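PDB 3E1T: halogenase from Chondromyces crocatus, which probably chlorinates a precursor of the natural product chondrochloren, using bound flavin-adenine dinucleotide (FAD). Local coordinates for residues T80-K85 / L211-Q216; Y193-N198 / G275-I280; T320-L325 / R349-E354; C289-W294 / R467-L472. All blocks are in the same frame, centred on the assembly; numbering follows the deposited sequence.

Interaction 1 of 4, residues T80-K85 / L211-Q216; sequences TFRWGK and LSAAFQ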
# COMPACT_ATOMS: atom_id res chain seq x y z
N THR A 80 11.70 -13.69 -2.47
CA THR A 80 12.21 -14.40 -3.63
C THR A 80 11.42 -13.99 -4.87
O THR A 80 10.19 -13.84 -4.81
CB THR A 80 12.11 -15.91 -3.40
OG1 THR A 80 12.72 -16.22 -2.14
CG2 THR A 80 12.81 -16.67 -4.50
N PHE A 81 12.13 -13.77 -5.97
CA PHE A 81 11.52 -13.37 -7.23
C PHE A 81 11.91 -14.29 -8.36
O PHE A 81 13.08 -14.62 -8.54
CB PHE A 81 11.96 -11.96 -7.61
CG PHE A 81 11.21 -10.88 -6.89
CD1 PHE A 81 11.72 -10.33 -5.73
CD2 PHE A 81 10.00 -10.40 -7.39
CE1 PHE A 81 11.02 -9.31 -5.06
CE2 PHE A 81 9.30 -9.39 -6.73
CZ PHE A 81 9.81 -8.85 -5.57
N ARG A 82 10.90 -14.72 -9.12
CA ARG A 82 11.11 -15.23 -10.46
C ARG A 82 10.68 -14.11 -11.43
O ARG A 82 9.49 -13.92 -11.71
CB ARG A 82 10.37 -16.57 -10.66
CG ARG A 82 9.77 -16.81 -12.03
CD ARG A 82 10.76 -17.25 -13.07
NE ARG A 82 11.55 -16.15 -13.62
CZ ARG A 82 11.16 -15.33 -14.60
NH1 ARG A 82 9.95 -15.43 -15.12
NH2 ARG A 82 11.98 -14.39 -15.03
N TRP A 83 11.67 -13.37 -11.90
CA TRP A 83 11.44 -12.06 -12.49
C TRP A 83 12.72 -11.58 -13.15
O TRP A 83 13.80 -11.66 -12.56
CB TRP A 83 11.08 -11.08 -11.37
CG TRP A 83 10.35 -9.82 -11.77
CD1 TRP A 83 10.84 -8.77 -12.48
CD2 TRP A 83 9.01 -9.47 -11.41
NE1 TRP A 83 9.88 -7.79 -12.61
CE2 TRP A 83 8.74 -8.20 -11.97
CE3 TRP A 83 8.00 -10.12 -10.69
CZ2 TRP A 83 7.51 -7.56 -11.81
CZ3 TRP A 83 6.77 -9.48 -10.54
CH2 TRP A 83 6.54 -8.21 -11.10
N GLY A 84 12.59 -11.05 -14.36
CA GLY A 84 13.72 -10.49 -15.09
C GLY A 84 14.16 -11.36 -16.24
O GLY A 84 13.35 -12.05 -16.88
N LYS A 85 15.47 -11.34 -16.49
CA LYS A 85 16.10 -12.05 -17.60
C LYS A 85 16.20 -13.56 -17.35
O LYS A 85 15.79 -14.36 -18.21
CB LYS A 85 17.50 -11.47 -17.84
CG LYS A 85 17.90 -11.39 -19.30
CD LYS A 85 19.32 -10.87 -19.47
CE LYS A 85 20.35 -11.75 -18.75
NZ LYS A 85 20.30 -13.19 -19.14
N LEU A 211 7.07 -14.87 -1.96
CA LEU A 211 7.48 -15.25 -3.30
C LEU A 211 6.59 -14.52 -4.32
O LEU A 211 5.36 -14.54 -4.20
CB LEU A 211 7.35 -16.77 -3.48
CG LEU A 211 7.43 -17.34 -4.90
CD1 LEU A 211 8.86 -17.31 -5.43
CD2 LEU A 211 6.86 -18.76 -4.94
N SER A 212 7.22 -13.87 -5.29
CA SER A 212 6.51 -13.27 -6.42
C SER A 212 7.08 -13.82 -7.71
O SER A 212 8.31 -13.87 -7.88
CB SER A 212 6.63 -11.74 -6.41
OG SER A 212 6.35 -11.21 -5.13
N ALA A 213 6.20 -14.23 -8.61
CA ALA A 213 6.61 -14.94 -9.81
C ALA A 213 5.88 -14.47 -11.08
O ALA A 213 4.66 -14.59 -11.20
CB ALA A 213 6.43 -16.46 -9.61
N ALA A 214 6.65 -13.95 -12.03
CA ALA A 214 6.14 -13.55 -13.33
C ALA A 214 5.84 -14.75 -14.23
O ALA A 214 6.57 -15.75 -14.21
CB ALA A 214 7.15 -12.63 -14.00
N PHE A 215 4.75 -14.65 -14.99
CA PHE A 215 4.43 -15.63 -16.04
C PHE A 215 3.91 -14.87 -17.26
O PHE A 215 4.05 -13.65 -17.33
CB PHE A 215 3.47 -16.71 -15.55
CG PHE A 215 2.07 -16.23 -15.29
CD1 PHE A 215 1.01 -16.69 -16.09
CD2 PHE A 215 1.79 -15.36 -14.24
CE1 PHE A 215 -0.29 -16.29 -15.85
CE2 PHE A 215 0.47 -14.94 -13.99
CZ PHE A 215 -0.56 -15.40 -14.80
N GLN A 216 3.33 -15.57 -18.24
CA GLN A 216 3.07 -14.91 -19.52
C GLN A 216 2.02 -13.80 -19.44
O GLN A 216 2.08 -12.84 -20.22
CB GLN A 216 2.68 -15.90 -20.63
CG GLN A 216 2.83 -15.28 -22.01
CD GLN A 216 2.59 -16.23 -23.14
OE1 GLN A 216 3.44 -16.38 -24.02
NE2 GLN A 216 1.42 -16.88 -23.14
O HOH W 1 9.15 -11.49 -3.53
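A214 CB lies 4.1 Å above the W83 ring plane, toward the rim, with CE3 of W83 as its nearest ring atom. The F81 ring has water 1 over one face, also near the rim. F81 CE2 reaches S212 CB at 3.6 Å. With CG of F81 anti to its carbonyl carbon (chi1 -79°), the ring starts beside its own backbone N. The R82 guanidinium has the carbonyl carbon of G84 at its edge and bonds through NH2 to E86 O.

The backbones behind these side chains pair in parallel, T80 with L211, F81 with S212 and R82 with A213. S212 bonds to the neighbouring strand through both its N and its O. Its N donates to T80 O at 3.0 Å and its O accepts from R82 N. A214 N then donates to R82 O at 2.9 Å. Water 1 donates to T80 O and also lies 3.2 Å from S212 OG, in hydrogen bond. On the face of T80 and R82, L211 CD1 sits 4.1 Å from T80 CB, and the CB atoms of R82 and A213 meet.

This is the parallel pairing of strands 75-82 and 210-215 in the large mixed sheet. Helix 260-266 packs on L211 and A213. W83, past the strand, stacks on F365 and meets W219 edge-to-face; on the face of F81, its ring meets W90 and F312.

Interaction 2 of 4, residues Y193-N198 / G275-I280; sequences YGYFEN and GDYGEI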
# COMPACT_ATOMS: atom_id res chain seq x y z
N TYR A 193 -7.43 -13.19 -6.29
CA TYR A 193 -6.74 -13.88 -5.20
C TYR A 193 -7.62 -14.77 -4.32
O TYR A 193 -8.79 -14.48 -4.08
CB TYR A 193 -5.94 -12.89 -4.35
CG TYR A 193 -6.78 -11.98 -3.49
CD1 TYR A 193 -7.11 -12.34 -2.18
CD2 TYR A 193 -7.24 -10.74 -3.98
CE1 TYR A 193 -7.87 -11.51 -1.38
CE2 TYR A 193 -8.02 -9.90 -3.18
CZ TYR A 193 -8.32 -10.30 -1.87
OH TYR A 193 -9.09 -9.52 -1.04
N GLY A 194 -7.02 -15.87 -3.84
CA GLY A 194 -7.66 -16.76 -2.88
C GLY A 194 -6.69 -17.26 -1.82
O GLY A 194 -5.57 -16.76 -1.68
N TYR A 195 -7.13 -18.27 -1.07
CA TYR A 195 -6.31 -18.83 -0.01
C TYR A 195 -6.24 -20.34 -0.09
O TYR A 195 -7.22 -21.01 -0.40
CB TYR A 195 -6.84 -18.40 1.36
CG TYR A 195 -6.74 -16.91 1.56
CD1 TYR A 195 -5.63 -16.35 2.17
CD2 TYR A 195 -7.75 -16.05 1.10
CE1 TYR A 195 -5.53 -14.97 2.34
CE2 TYR A 195 -7.65 -14.67 1.26
CZ TYR A 195 -6.54 -14.15 1.88
OH TYR A 195 -6.44 -12.80 2.05
N PHE A 196 -5.04 -20.86 0.16
CA PHE A 196 -4.78 -22.28 -0.02
C PHE A 196 -4.23 -22.88 1.28
O PHE A 196 -3.48 -22.23 2.01
CB PHE A 196 -3.83 -22.49 -1.20
CG PHE A 196 -4.43 -22.12 -2.54
CD1 PHE A 196 -4.93 -23.11 -3.38
CD2 PHE A 196 -4.50 -20.78 -2.95
CE1 PHE A 196 -5.50 -22.78 -4.62
CE2 PHE A 196 -5.06 -20.44 -4.18
CZ PHE A 196 -5.56 -21.44 -5.02
N GLU A 197 -4.61 -24.12 1.56
CA GLU A 197 -4.12 -24.85 2.72
C GLU A 197 -3.15 -25.94 2.30
O GLU A 197 -3.40 -26.64 1.32
CB GLU A 197 -5.28 -25.48 3.50
CG GLU A 197 -6.00 -24.52 4.43
CD GLU A 197 -7.33 -25.06 4.92
OE1 GLU A 197 -8.02 -25.75 4.14
OE2 GLU A 197 -7.69 -24.79 6.09
N ASN A 198 -2.04 -26.06 3.04
CA ASN A 198 -1.07 -27.16 2.91
C ASN A 198 -0.13 -27.06 1.71
O ASN A 198 0.37 -28.07 1.20
CB ASN A 198 -1.76 -28.54 2.98
CG ASN A 198 -2.56 -28.73 4.25
OD1 ASN A 198 -3.74 -29.07 4.21
ND2 ASN A 198 -1.91 -28.50 5.40
N GLY A 275 -15.55 -19.92 5.26
CA GLY A 275 -15.06 -18.79 6.03
C GLY A 275 -14.63 -17.63 5.14
O GLY A 275 -14.95 -17.59 3.95
N ASP A 276 -13.90 -16.68 5.74
CA ASP A 276 -13.43 -15.48 5.05
C ASP A 276 -12.38 -15.76 3.99
O ASP A 276 -12.23 -14.98 3.05
CB ASP A 276 -12.86 -14.47 6.05
CG ASP A 276 -13.91 -13.51 6.61
OD1 ASP A 276 -14.76 -12.99 5.84
OD2 ASP A 276 -13.87 -13.26 7.84
N TYR A 277 -11.64 -16.86 4.15
CA TYR A 277 -10.56 -17.21 3.23
C TYR A 277 -11.02 -18.21 2.15
O TYR A 277 -10.21 -18.68 1.35
CB TYR A 277 -9.37 -17.78 4.00
CG TYR A 277 -8.79 -16.85 5.05
CD1 TYR A 277 -7.93 -15.81 4.69
CD2 TYR A 277 -9.10 -17.01 6.39
CE1 TYR A 277 -7.39 -14.97 5.64
CE2 TYR A 277 -8.57 -16.17 7.36
CZ TYR A 277 -7.72 -15.15 6.98
OH TYR A 277 -7.19 -14.32 7.92
N GLY A 278 -12.32 -18.51 2.14
CA GLY A 278 -12.89 -19.46 1.19
C GLY A 278 -13.38 -18.81 -0.08
O GLY A 278 -13.82 -19.48 -1.01
N GLU A 279 -13.31 -17.48 -0.11
CA GLU A 279 -13.78 -16.73 -1.25
C GLU A 279 -12.58 -16.34 -2.12
O GLU A 279 -11.45 -16.25 -1.64
CB GLU A 279 -14.54 -15.49 -0.77
CG GLU A 279 -15.92 -15.31 -1.43
CD GLU A 279 -16.96 -16.34 -0.98
OE1 GLU A 279 -17.29 -16.37 0.23
OE2 GLU A 279 -17.45 -17.11 -1.83
N ILE A 280 -12.81 -16.14 -3.42
CA ILE A 280 -11.77 -15.52 -4.23
C ILE A 280 -12.23 -14.14 -4.71
O ILE A 280 -13.29 -14.00 -5.33
CB ILE A 280 -11.21 -16.44 -5.38
CG1 ILE A 280 -11.57 -15.92 -6.77
CG2 ILE A 280 -11.54 -17.93 -5.16
CD1 ILE A 280 -10.61 -16.40 -7.81
O HOH W 2 -9.68 -13.90 -0.92
O HOH W 3 -9.77 -18.94 -1.28
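Y193 O and I280 CA approach to 3.2 Å in a CA-H...O contact, where strand 193-197 meets the loop that starts with a type I turn from G275 to G278. No direct hydrogen bond joins the two backbones here.

The side-chain contact is a T-shaped pair of tyrosines. Y277 presents its ring edge to the face of Y195, with the planes at 77° and the centroids 4.6 Å apart. Y277 CD1 stands 3.2 Å above the Y195 plane, over the ring centre. Y195 CB also touches Y277 O at 3.4 Å. The far end of Y195 is tied elsewhere, since OH bonds to E48 and H44. I280 CB lies 3.4 Å from Y193 O.

Waters take the place of direct backbone bonds. Water 3 accepts from Y195 N at 2.7 Å and lies within donating distance of Y277 O and E279 O. Water 2 donates to E279 O and, weakly, to Y193 O. Beyond the two waters the loop rejoins the sheet, where Y193 pairs with R281. The side chain of Y193 comes near the FAD.

The contact thus combines an aromatic pair with water bridges. The C-H edge of Y277 on the pi face of Y195 is consistent with a weak attraction, electrostatic and dispersive, and the waters meet backbone polar groups of both segments.

Interaction 3 of 4, residues T320-L325 / R349-E354; sequences TYSALL and RRYRRE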
# COMPACT_ATOMS: atom_id res chain seq x y z
N THR A 320 0.73 3.82 7.00
CA THR A 320 1.20 4.07 8.36
C THR A 320 2.18 5.23 8.41
O THR A 320 2.23 5.96 9.40
CB THR A 320 1.83 2.80 9.02
OG1 THR A 320 2.94 2.33 8.25
CG2 THR A 320 0.79 1.69 9.17
N TYR A 321 2.96 5.41 7.35
CA TYR A 321 3.86 6.56 7.27
C TYR A 321 3.06 7.85 7.10
O TYR A 321 3.38 8.84 7.74
CB TYR A 321 4.84 6.41 6.11
CG TYR A 321 5.80 7.55 5.91
CD1 TYR A 321 6.61 8.02 6.96
CD2 TYR A 321 5.96 8.14 4.66
CE1 TYR A 321 7.52 9.05 6.75
CE2 TYR A 321 6.85 9.17 4.45
CZ TYR A 321 7.63 9.61 5.50
OH TYR A 321 8.53 10.63 5.27
N SER A 322 2.06 7.84 6.23
CA SER A 322 1.19 9.02 6.06
C SER A 322 0.39 9.33 7.33
O SER A 322 0.17 10.50 7.64
CB SER A 322 0.27 8.91 4.83
OG SER A 322 -0.67 7.85 4.91
N ALA A 323 -0.01 8.30 8.06
CA ALA A 323 -0.64 8.45 9.40
C ALA A 323 0.26 9.19 10.39
O ALA A 323 -0.17 10.17 10.99
CB ALA A 323 -1.05 7.10 9.96
N LEU A 324 1.51 8.75 10.54
CA LEU A 324 2.52 9.48 11.31
C LEU A 324 2.72 10.94 10.90
O LEU A 324 2.89 11.81 11.76
CB LEU A 324 3.87 8.77 11.23
CG LEU A 324 5.10 9.36 11.93
CD1 LEU A 324 4.99 9.26 13.46
CD2 LEU A 324 6.35 8.64 11.44
N LEU A 325 2.76 11.19 9.60
CA LEU A 325 2.95 12.54 9.07
C LEU A 325 1.75 13.43 9.38
O LEU A 325 1.90 14.62 9.67
CB LEU A 325 3.17 12.48 7.55
CG LEU A 325 4.45 11.82 7.04
CD1 LEU A 325 4.40 11.73 5.52
CD2 LEU A 325 5.66 12.60 7.49
N ARG A 349 4.23 16.88 1.04
CA ARG A 349 5.54 16.84 0.42
C ARG A 349 6.25 15.51 0.72
O ARG A 349 6.68 14.83 -0.19
CB ARG A 349 6.38 18.03 0.90
CG ARG A 349 7.69 18.20 0.16
CD ARG A 349 8.58 19.27 0.83
NE ARG A 349 9.05 18.85 2.16
CZ ARG A 349 10.17 18.15 2.37
NH1 ARG A 349 10.94 17.77 1.36
NH2 ARG A 349 10.51 17.82 3.61
N ARG A 350 6.33 15.16 2.00
CA ARG A 350 6.94 13.91 2.46
C ARG A 350 6.23 12.66 1.92
O ARG A 350 6.88 11.69 1.52
CB ARG A 350 6.90 13.86 3.98
CG ARG A 350 8.22 13.96 4.70
CD ARG A 350 8.69 15.37 4.84
NE ARG A 350 9.35 15.56 6.13
CZ ARG A 350 10.63 15.31 6.39
NH1 ARG A 350 11.45 14.84 5.44
NH2 ARG A 350 11.09 15.53 7.60
N TYR A 351 4.90 12.69 1.93
CA TYR A 351 4.07 11.57 1.47
C TYR A 351 4.27 11.32 -0.04
O TYR A 351 4.45 10.18 -0.47
CB TYR A 351 2.60 11.86 1.81
CG TYR A 351 1.59 10.70 1.68
CD1 TYR A 351 1.98 9.39 1.41
CD2 TYR A 351 0.23 10.95 1.87
CE1 TYR A 351 1.03 8.35 1.32
CE2 TYR A 351 -0.72 9.93 1.77
CZ TYR A 351 -0.32 8.63 1.51
OH TYR A 351 -1.27 7.64 1.43
N ARG A 352 4.21 12.39 -0.82
CA ARG A 352 4.42 12.32 -2.27
C ARG A 352 5.84 11.83 -2.59
O ARG A 352 6.05 11.14 -3.59
CB ARG A 352 4.18 13.68 -2.93
CG ARG A 352 2.71 14.07 -3.04
CD ARG A 352 2.46 15.35 -3.87
NE ARG A 352 1.02 15.61 -3.89
CZ ARG A 352 0.14 14.98 -4.67
NH1 ARG A 352 0.55 14.08 -5.56
NH2 ARG A 352 -1.16 15.26 -4.57
N ARG A 353 6.80 12.19 -1.75
CA ARG A 353 8.19 11.75 -1.93
C ARG A 353 8.30 10.24 -1.79
O ARG A 353 8.93 9.60 -2.63
CB ARG A 353 9.14 12.46 -0.97
CG ARG A 353 9.45 13.86 -1.41
CD ARG A 353 10.05 14.72 -0.31
NE ARG A 353 11.47 14.47 -0.08
CZ ARG A 353 12.46 14.90 -0.87
NH1 ARG A 353 12.20 15.58 -1.97
NH2 ARG A 353 13.72 14.62 -0.56
N GLU A 354 7.68 9.68 -0.74
CA GLU A 354 7.75 8.25 -0.50
C GLU A 354 6.92 7.45 -1.52
O GLU A 354 7.36 6.40 -2.01
CB GLU A 354 7.34 7.91 0.94
CG GLU A 354 7.50 6.43 1.33
CD GLU A 354 8.96 5.97 1.53
OE1 GLU A 354 9.92 6.77 1.40
OE2 GLU A 354 9.14 4.77 1.83
O HOH W 4 9.30 11.17 2.75
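Y321, Y351 and R350 carry an antiparallel helix-helix packing, in which helix 315-333 lies against helix 340-368 in this flavoprotein. The two short segments run at 166° to each other, with their axes 9.9 Å apart.

Y321 extends toward helix 340-368, with CG anti to its backbone N (chi1 179°). Its ring ends between R350 and E354. Y321 OH lies 3.4 Å from R350 CG, and the two side chains cross at about a right angle. Y321 CE2 meets E354 CB at 3.8 Å. R350 O lies at the edge of the ring, near its plane. L325 CD1 sits over one face of the same ring, set toward the rim.

R350 gives its aliphatic part to the contact. Its CB packs on L325 CD1 at 3.6 Å. The chain then bends at chi2 and chi3, and NE forms a salt bridge with E346 of its own helix. OE2 of E354 likewise turns to another partner, H317.

Y351 offers a ring face to the first helix. S322 CB stands over its centre, 3.4 Å from the centroid and 12° off the normal, in a CH-pi contact. S322 OG bonds back to carbonyls of its own helix, L318 and A319. Elsewhere on helix 315-333, T320, A323 and L324 pack on helices 17-27 and 52-61. The S322 side chain lies about 7 Å from the FAD.

Water 4 bridges the two helices, 2.7 Å from Y321 OH and donating to R350 O at 2.8 Å.

Interaction 4 of 4, residues C289-W294 / R467-L472; sequences CNTSFW and REITEL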
# COMPACT_ATOMS: atom_id res chain seq x y z
N CYS A 289 -3.52 8.36 -7.64
CA CYS A 289 -3.05 9.38 -6.72
C CYS A 289 -4.08 10.50 -6.76
O CYS A 289 -4.70 10.75 -7.78
CB CYS A 289 -1.66 9.88 -7.11
SG CYS A 289 -0.84 10.96 -5.90
N ASN A 290 -4.25 11.18 -5.63
CA ASN A 290 -5.14 12.33 -5.56
C ASN A 290 -4.42 13.64 -5.89
O ASN A 290 -3.23 13.77 -5.63
CB ASN A 290 -5.82 12.39 -4.19
CG ASN A 290 -7.12 11.60 -4.16
OD1 ASN A 290 -8.19 12.18 -4.33
ND2 ASN A 290 -7.03 10.27 -3.98
N THR A 291 -5.15 14.59 -6.48
CA THR A 291 -4.58 15.91 -6.80
C THR A 291 -4.20 16.72 -5.57
O THR A 291 -3.42 17.68 -5.66
CB THR A 291 -5.52 16.77 -7.70
OG1 THR A 291 -6.83 16.80 -7.12
CG2 THR A 291 -5.62 16.16 -9.10
N SER A 292 -4.75 16.34 -4.42
CA SER A 292 -4.44 16.99 -3.15
C SER A 292 -4.65 16.00 -2.02
O SER A 292 -5.55 15.16 -2.10
CB SER A 292 -5.34 18.21 -2.94
OG SER A 292 -4.94 18.93 -1.77
N PHE A 293 -3.82 16.10 -0.98
CA PHE A 293 -3.94 15.24 0.21
C PHE A 293 -4.53 15.96 1.43
O PHE A 293 -4.79 15.34 2.46
CB PHE A 293 -2.60 14.60 0.61
CG PHE A 293 -2.00 13.69 -0.45
CD1 PHE A 293 -2.79 13.05 -1.40
CD2 PHE A 293 -0.63 13.44 -0.45
CE1 PHE A 293 -2.22 12.20 -2.36
CE2 PHE A 293 -0.06 12.60 -1.41
CZ PHE A 293 -0.86 11.98 -2.36
N TRP A 294 -4.73 17.28 1.31
CA TRP A 294 -5.40 18.05 2.38
C TRP A 294 -6.09 19.30 1.82
O TRP A 294 -5.77 19.76 0.71
CB TRP A 294 -4.40 18.44 3.47
CG TRP A 294 -3.47 19.52 3.06
CD1 TRP A 294 -2.41 19.41 2.21
CD2 TRP A 294 -3.52 20.89 3.47
NE1 TRP A 294 -1.79 20.63 2.07
CE2 TRP A 294 -2.45 21.55 2.83
CE3 TRP A 294 -4.35 21.63 4.32
CZ2 TRP A 294 -2.19 22.92 3.02
CZ3 TRP A 294 -4.10 22.98 4.51
CH2 TRP A 294 -3.03 23.61 3.85
N ARG A 467 -0.54 15.46 -16.49
CA ARG A 467 0.46 16.50 -16.15
C ARG A 467 0.37 17.02 -14.71
O ARG A 467 1.40 17.37 -14.11
CB ARG A 467 0.39 17.70 -17.09
CG ARG A 467 -0.83 18.61 -16.85
CD ARG A 467 -0.41 20.08 -16.68
NE ARG A 467 -1.49 20.89 -16.10
CZ ARG A 467 -1.52 21.32 -14.84
NH1 ARG A 467 -0.53 21.04 -14.00
NH2 ARG A 467 -2.55 22.05 -14.42
N GLU A 468 -0.87 17.10 -14.20
CA GLU A 468 -1.13 17.65 -12.87
C GLU A 468 -0.47 16.81 -11.77
O GLU A 468 0.23 17.35 -10.93
CB GLU A 468 -2.64 17.81 -12.61
CG GLU A 468 -2.96 18.57 -11.31
CD GLU A 468 -4.44 18.97 -11.17
OE1 GLU A 468 -5.29 18.39 -11.89
OE2 GLU A 468 -4.74 19.86 -10.35
N ILE A 469 -0.68 15.49 -11.79
CA ILE A 469 0.01 14.61 -10.85
C ILE A 469 1.53 14.68 -11.05
O ILE A 469 2.29 14.78 -10.08
CB ILE A 469 -0.50 13.16 -10.95
CG1 ILE A 469 -2.00 13.09 -10.60
CG2 ILE A 469 0.35 12.22 -10.08
CD1 ILE A 469 -2.35 13.46 -9.13
N THR A 470 1.99 14.65 -12.30
CA THR A 470 3.43 14.68 -12.59
C THR A 470 4.10 15.92 -12.01
O THR A 470 5.18 15.83 -11.41
CB THR A 470 3.72 14.56 -14.12
OG1 THR A 470 2.94 13.49 -14.68
CG2 THR A 470 5.19 14.28 -14.36
N GLU A 471 3.46 17.07 -12.17
CA GLU A 471 4.00 18.33 -11.67
C GLU A 471 4.07 18.38 -10.15
O GLU A 471 5.10 18.75 -9.59
CB GLU A 471 3.23 19.53 -12.23
CG GLU A 471 3.72 19.97 -13.60
CD GLU A 471 5.23 20.27 -13.64
OE1 GLU A 471 5.92 19.72 -14.53
OE2 GLU A 471 5.72 21.04 -12.78
N LEU A 472 2.97 17.98 -9.49
CA LEU A 472 2.95 17.84 -8.03
C LEU A 472 4.05 16.92 -7.53
O LEU A 472 4.72 17.22 -6.54
CB LEU A 472 1.60 17.32 -7.55
CG LEU A 472 0.44 18.30 -7.78
CD1 LEU A 472 -0.90 17.58 -7.71
CD2 LEU A 472 0.51 19.46 -6.80
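The end of strand 288-290, the middle strand of a small antiparallel three-stranded sheet, packs here against the first turns of helix 467-477. This is plain strand-to-helix packing, with no direct hydrogen bond between the two segments. T291, just past the strand, lies against three helix residues, E468, I469 and L472.

I469 reaches in with CD1. Its chi1 (-61°) puts CG1 beside the backbone N, and chi2 (-65°) then places CD1. I469 CD1 sits 3.6 Å from N290 O and 3.8 Å from C289 O, so it lies against backbone carbonyls. C289 CB adds an apolar contact with I469 CD1 at 4.2 Å.

The T291 side chain splits its roles. T291 CG2 turns to the helix and meets the carboxylate of E468, 3.6 Å from E468 OE1. The two side chains cross there. T291 OG1 accepts a hydrogen bond from the backbone N of E180. The E468 chain is extended beyond CG, which brings its carboxylate to this methyl.

On helix 340-368, R352 NH2 probably donates to N290 O, and C289 touches R352 and Y355. N290 O is thus met by the I469 methyl and by the R352 guanidinium.

The closest approach between the segments is at L472, where L472 CD1 comes to 3.3 Å from T291 O.

How the interactions relate
From the N terminus, strand 75-82 opens interaction 1, which closes on 210-215. Strand 189-197 opens interaction 2 before that closure, so the two loops cross. Interaction 2 closes in the loop ahead of strand 281-284. Both contacts reach the same large mixed sheet, but their nearest atoms stay about 11 Å apart. Segment 289-294 then opens interaction 4, which closes at helix 467-477. Interaction 3, between two successive helices, nests inside that long loop. Interactions 3 and 4 touch through R352 and Y351. Interactions 1 and 2 lie across the chain's centre from interaction 3.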